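PDB 5Z3K: glucosidase from Croceicoccus marinus, which probably hydrolyses O-glycosidic bonds as a beta-glucosidase of glycoside hydrolase family 39. Local coordinates for residues V197-L201 / S225-Y229; P80-Y86 / G140-G144. The contacts are given in a common frame with arbitrary orientation. Numbering follows the deposited sequence.

Both contacts lie in the domain built on the eight-stranded parallel barrel, interaction 1 on its strands and interaction 2 in its peripheral loops, with centres about 34 Å and nearest atoms about 22 Å from each other. Interaction 1 is buried: it joins the end of strand 191-197, and the loop that follows, to the neighbouring strand 223-229, through two backbone hydrogen bonds and then proline and leucine against indole. Interaction 2 is a surface contact between two loops, one leading to helix 89-100 and the other following helix 123-138; here a single tryptophan does most of the work, through ring contacts without hydrogen bonds between the segments. They share no element, and interaction 2 closes along the chain before interaction 1 opens.

Interaction 1 (V197-L201 / S225-Y229); sequences VAFPL and SWMWY
Backbone pairing comes first. Residues 225-229 are extended, and Val197, the last residue of its strand, lies parallel to them, its CA 4.3 Å from that of Trp226. Val197 N donates to Ser225 O (3.0 Å) and Met227 N to Val197 O (2.9 Å); Trp226 CA adds a CA-H...O contact to Val197 O (3.4 Å). This is the pairing of adjacent strands in a (beta/alpha)8 TIM barrel, where strand 191-197 then gives way to the loop before helix 208-216. Ala198 (phi/psi -81/-33) starts that departure, and Pro200 (-69/-12), whose ring suits a fixed turn, brings its CB back toward the strand.

The remaining contacts are mostly apolar. Branched Val197 (chi1 t) meets Trp226 CB through its CB at 4.1 Å. Ala198, its CB turned away, touches Met227 (present as selenomethionine) through its carbonyl, Ala198 O to Met227 CG 3.6 Å. Pro200 CG reaches Trp226 CE3 (4.1 Å) and Trp228 CE3 (3.6 Å). Trp228 (chi1 t) also meets Leu201, CD1 to CH2 4.4 Å, while its NE1 bonds Asp238.

Interaction 2 (P80-Y86 / G140-G144); sequences PSDPASY and GWGDG
Trp141 lays one face of its indole (chi1 t, chi2 87°) against Pro83, whose CG sits 4.0 Å from the centroid of the six-membered ring and 21° off its normal, a CH-pi contact. The two loops lie at the periphery of the TIM barrel: residues 80-86 precede helix 89-100, and residues 140-144 connect helix 123-138 to strand 151-154.

In residues 80-86 Asp82 (chi1 t) forms an Asx turn, its OD1 accepting from Ala84 N at 2.7 Å. Pro83, with phi already near -54°, suits the start of the 3-10 segment 83-85, where Ser85 N bonds Asp82 O (2.8 Å). In residues 140-144 Gly140 and Gly142 have positive phi, and Gly144 N closes the turn on Gly140 O (3.1 Å). The CA atoms of Pro83 and Gly142 are 5.1 Å apart; a CB on Gly142 would crowd Pro83 CB, so the lack of a side chain permits this approach.

Tyr86 (chi1 m) turns its ring face to the edge of Trp141 in an offset edge-to-face pair, centroids 5.3 Å apart and planes at 79°, with Tyr86 CE1 3.6 Å from Trp141 CH2. Ser81 O lies at the indole edge, 3.5 Å from Trp141 CZ2. Asn132 of helix 123-138 donates to Pro80 O, which also accepts a 2.6 Å hydrogen bond from Tyr86 OH.

Interaction 1 (V197-L201 / S225-Y229)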
loop_
_atom_site.group_PDB
_atom_site.type_symbol
_atom_site.label_atom_id
_atom_site.label_comp_id
_atom_site.label_asym_id
_atom_site.label_seq_id
_atom_site.Cartn_x
_atom_site.Cartn_y
_atom_site.Cartn_z
ATOM N N VAL A 197 8.106 11.127 1.775
ATOM C CA VAL A 197 7.623 12.487 1.566
ATOM C C VAL A 197 6.122 12.558 1.801
ATOM O O VAL A 197 5.339 11.851 1.155
ATOM C CB VAL A 197 7.972 12.946 0.142
ATOM C CG1 VAL A 197 7.556 14.404 -0.067
ATOM C CG2 VAL A 197 9.456 12.758 -0.142
ATOM N N ALA A 198 5.704 13.455 2.698
ATOM C CA ALA A 198 4.280 13.630 2.960
ATOM C C ALA A 198 3.604 14.505 1.915
ATOM O O ALA A 198 2.420 14.307 1.622
ATOM C CB ALA A 198 4.061 14.242 4.348
ATOM N N PHE A 199 4.324 15.483 1.365
ATOM C CA PHE A 199 3.767 16.469 0.437
ATOM C C PHE A 199 4.521 16.392 -0.889
ATOM O O PHE A 199 5.310 17.290 -1.218
ATOM C CB PHE A 199 3.847 17.872 1.041
ATOM C CG PHE A 199 3.196 17.990 2.399
ATOM C CD1 PHE A 199 2.026 17.306 2.685
ATOM C CD2 PHE A 199 3.752 18.790 3.379
ATOM C CE1 PHE A 199 1.424 17.411 3.922
ATOM C CE2 PHE A 199 3.156 18.904 4.615
ATOM C CZ PHE A 199 1.991 18.216 4.890
ATOM N N PRO A 200 4.284 15.339 -1.690
ATOM C CA PRO A 200 5.174 15.064 -2.836
ATOM C C PRO A 200 5.093 16.066 -3.976
ATOM O O PRO A 200 5.953 16.008 -4.863
ATOM C CB PRO A 200 4.725 13.677 -3.313
ATOM C CG PRO A 200 3.308 13.557 -2.832
ATOM C CD PRO A 200 3.271 14.282 -1.515
ATOM N N LEU A 201 4.100 16.953 -4.015
ATOM C CA LEU A 201 4.094 18.021 -5.009
ATOM C C LEU A 201 4.602 19.342 -4.434
ATOM O O LEU A 201 4.360 20.401 -5.023
ATOM C CB LEU A 201 2.697 18.211 -5.605
ATOM C CG LEU A 201 2.050 17.011 -6.311
ATOM C CD1 LEU A 201 0.691 17.387 -6.899
ATOM C CD2 LEU A 201 2.971 16.436 -7.385
ATOM N N SER A 225 10.423 6.969 -1.354
ATOM C CA SER A 225 9.105 6.683 -0.805
ATOM C C SER A 225 8.349 7.982 -0.517
ATOM O O SER A 225 8.944 9.012 -0.180
ATOM C CB SER A 225 9.228 5.818 0.453
ATOM O OG SER A 225 9.873 6.526 1.495
ATOM N N TRP A 226 7.029 7.931 -0.704
ATOM C CA TRP A 226 6.168 9.108 -0.633
ATOM C C TRP A 226 4.746 8.649 -0.347
ATOM O O TRP A 226 4.443 7.454 -0.386
ATOM C CB TRP A 226 6.228 9.922 -1.939
ATOM C CG TRP A 226 5.973 9.088 -3.161
ATOM C CD1 TRP A 226 6.854 8.243 -3.765
ATOM C CD2 TRP A 226 4.756 9.008 -3.920
ATOM N NE1 TRP A 226 6.264 7.637 -4.849
ATOM C CE2 TRP A 226 4.973 8.083 -4.962
ATOM C CE3 TRP A 226 3.501 9.612 -3.808
ATOM C CZ2 TRP A 226 3.987 7.770 -5.910
ATOM C CZ3 TRP A 226 2.520 9.290 -4.745
ATOM C CH2 TRP A 226 2.772 8.375 -5.777
HETATM N N MSE A 227 3.864 9.615 -0.073
HETATM C CA MSE A 227 2.473 9.291 0.290
HETATM C C MSE A 227 1.460 10.127 -0.478
HETATM O O MSE A 227 1.790 11.201 -0.983
HETATM C CB MSE A 227 2.252 9.478 1.791
HETATM C CG MSE A 227 1.765 10.866 2.241
HETATM SE SE MSE A 227 1.623 10.791 4.208
HETATM C CE MSE A 227 3.383 10.059 4.320
ATOM N N TRP A 228 0.224 9.639 -0.554
ATOM C CA TRP A 228 -0.854 10.410 -1.159
ATOM C C TRP A 228 -2.202 9.921 -0.635
ATOM O O TRP A 228 -2.417 8.718 -0.490
ATOM C CB TRP A 228 -0.846 10.336 -2.688
ATOM C CG TRP A 228 -1.698 11.429 -3.217
ATOM C CD1 TRP A 228 -2.960 11.329 -3.723
ATOM C CD2 TRP A 228 -1.372 12.821 -3.208
ATOM N NE1 TRP A 228 -3.432 12.584 -4.061
ATOM C CE2 TRP A 228 -2.477 13.514 -3.742
ATOM C CE3 TRP A 228 -0.249 13.549 -2.800
ATOM C CZ2 TRP A 228 -2.488 14.901 -3.882
ATOM C CZ3 TRP A 228 -0.263 14.921 -2.942
ATOM C CH2 TRP A 228 -1.371 15.582 -3.487
ATOM N N TYR A 229 -3.103 10.865 -0.365
ATOM C CA TYR A 229 -4.463 10.565 0.054
ATOM C C TYR A 229 -5.449 11.281 -0.858
ATOM O O TYR A 229 -5.153 12.351 -1.393
ATOM C CB TYR A 229 -4.731 11.008 1.497
ATOM C CG TYR A 229 -3.814 10.420 2.534
ATOM C CD1 TYR A 229 -3.902 9.080 2.894
ATOM C CD2 TYR A 229 -2.867 11.215 3.172
ATOM C CE1 TYR A 229 -3.065 8.540 3.865
ATOM C CE2 TYR A 229 -2.029 10.689 4.136
ATOM C CZ TYR A 229 -2.130 9.355 4.479
ATOM O OH TYR A 229 -1.288 8.845 5.442
#

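Interaction 2 (P80-Y86 / G140-G144)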
loop_
_atom_site.group_PDB
_atom_site.type_symbol
_atom_site.label_atom_id
_atom_site.label_comp_id
_atom_site.label_asym_id
_atom_site.label_seq_id
_atom_site.Cartn_x
_atom_site.Cartn_y
_atom_site.Cartn_z
ATOM N N PRO A 80 25.593 -2.124 22.633
ATOM C CA PRO A 80 24.912 -2.392 21.355
ATOM C C PRO A 80 25.328 -3.695 20.694
ATOM O O PRO A 80 24.723 -4.068 19.682
ATOM C CB PRO A 80 25.315 -1.194 20.492
ATOM C CG PRO A 80 26.677 -0.843 21.006
ATOM C CD PRO A 80 26.633 -1.090 22.494
ATOM N N SER A 81 26.343 -4.387 21.212
ATOM C CA SER A 81 26.760 -5.671 20.670
ATOM C C SER A 81 26.081 -6.851 21.348
ATOM O O SER A 81 26.270 -7.988 20.911
ATOM C CB SER A 81 28.277 -5.825 20.795
ATOM O OG SER A 81 28.926 -4.935 19.915
ATOM N N ASP A 82 25.311 -6.609 22.403
ATOM C CA ASP A 82 24.668 -7.670 23.161
ATOM C C ASP A 82 23.225 -7.815 22.701
ATOM O O ASP A 82 22.450 -6.858 22.844
ATOM C CB ASP A 82 24.721 -7.342 24.649
ATOM C CG ASP A 82 24.231 -8.481 25.531
ATOM O OD1 ASP A 82 23.481 -9.354 25.050
ATOM O OD2 ASP A 82 24.587 -8.498 26.730
ATOM N N PRO A 83 22.811 -8.971 22.171
ATOM C CA PRO A 83 21.393 -9.145 21.815
ATOM C C PRO A 83 20.448 -8.851 22.960
ATOM O O PRO A 83 19.306 -8.433 22.720
ATOM C CB PRO A 83 21.321 -10.617 21.388
ATOM C CG PRO A 83 22.687 -10.918 20.885
ATOM C CD PRO A 83 23.617 -10.144 21.792
ATOM N N ALA A 84 20.892 -9.041 24.205
ATOM C CA ALA A 84 20.040 -8.744 25.351
ATOM C C ALA A 84 19.699 -7.261 25.454
ATOM O O ALA A 84 18.767 -6.909 26.182
ATOM C CB ALA A 84 20.708 -9.223 26.641
ATOM N N SER A 85 20.421 -6.384 24.746
ATOM C CA SER A 85 20.133 -4.953 24.784
ATOM C C SER A 85 18.980 -4.553 23.871
ATOM O O SER A 85 18.553 -3.391 23.913
ATOM C CB SER A 85 21.375 -4.135 24.392
ATOM O OG SER A 85 22.475 -4.384 25.259
ATOM N N TYR A 86 18.480 -5.478 23.056
ATOM C CA TYR A 86 17.462 -5.208 22.051
ATOM C C TYR A 86 16.120 -5.767 22.502
ATOM O O TYR A 86 16.057 -6.744 23.248
ATOM C CB TYR A 86 17.848 -5.826 20.706
ATOM C CG TYR A 86 19.072 -5.199 20.095
ATOM C CD1 TYR A 86 20.344 -5.483 20.590
ATOM C CD2 TYR A 86 18.964 -4.305 19.036
ATOM C CE1 TYR A 86 21.477 -4.899 20.040
ATOM C CE2 TYR A 86 20.097 -3.716 18.474
ATOM C CZ TYR A 86 21.347 -4.018 18.993
ATOM O OH TYR A 86 22.472 -3.438 18.451
ATOM N N GLY A 140 19.884 -13.823 10.965
ATOM C CA GLY A 140 19.693 -14.653 12.144
ATOM C C GLY A 140 20.355 -14.179 13.423
ATOM O O GLY A 140 20.348 -14.923 14.409
ATOM N N TRP A 141 20.909 -12.965 13.454
ATOM C CA TRP A 141 21.622 -12.475 14.631
ATOM C C TRP A 141 20.697 -12.374 15.839
ATOM O O TRP A 141 19.553 -11.929 15.727
ATOM C CB TRP A 141 22.233 -11.104 14.321
ATOM C CG TRP A 141 23.168 -10.550 15.351
ATOM C CD1 TRP A 141 24.514 -10.781 15.442
ATOM C CD2 TRP A 141 22.845 -9.637 16.412
ATOM N NE1 TRP A 141 25.042 -10.086 16.504
ATOM C CE2 TRP A 141 24.040 -9.376 17.116
ATOM C CE3 TRP A 141 21.663 -9.017 16.838
ATOM C CZ2 TRP A 141 24.087 -8.523 18.224
ATOM C CZ3 TRP A 141 21.706 -8.176 17.933
ATOM C CH2 TRP A 141 22.917 -7.931 18.617
ATOM N N GLY A 142 21.203 -12.784 17.007
ATOM C CA GLY A 142 20.433 -12.690 18.234
ATOM C C GLY A 142 19.133 -13.463 18.166
ATOM O O GLY A 142 18.064 -12.934 18.493
ATOM N N ASP A 143 19.226 -14.717 17.712
ATOM C CA ASP A 143 18.079 -15.610 17.572
ATOM C C ASP A 143 17.034 -15.004 16.637
ATOM O O ASP A 143 15.848 -14.908 16.964
ATOM C CB ASP A 143 17.473 -15.946 18.934
ATOM C CG ASP A 143 16.482 -17.085 18.858
ATOM O OD1 ASP A 143 16.572 -17.883 17.898
ATOM O OD2 ASP A 143 15.610 -17.173 19.745
ATOM N N GLY A 144 17.489 -14.601 15.456
ATOM C CA GLY A 144 16.690 -13.831 14.535
ATOM C C GLY A 144 16.190 -14.643 13.362
ATOM O O GLY A 144 16.043 -15.869 13.429
#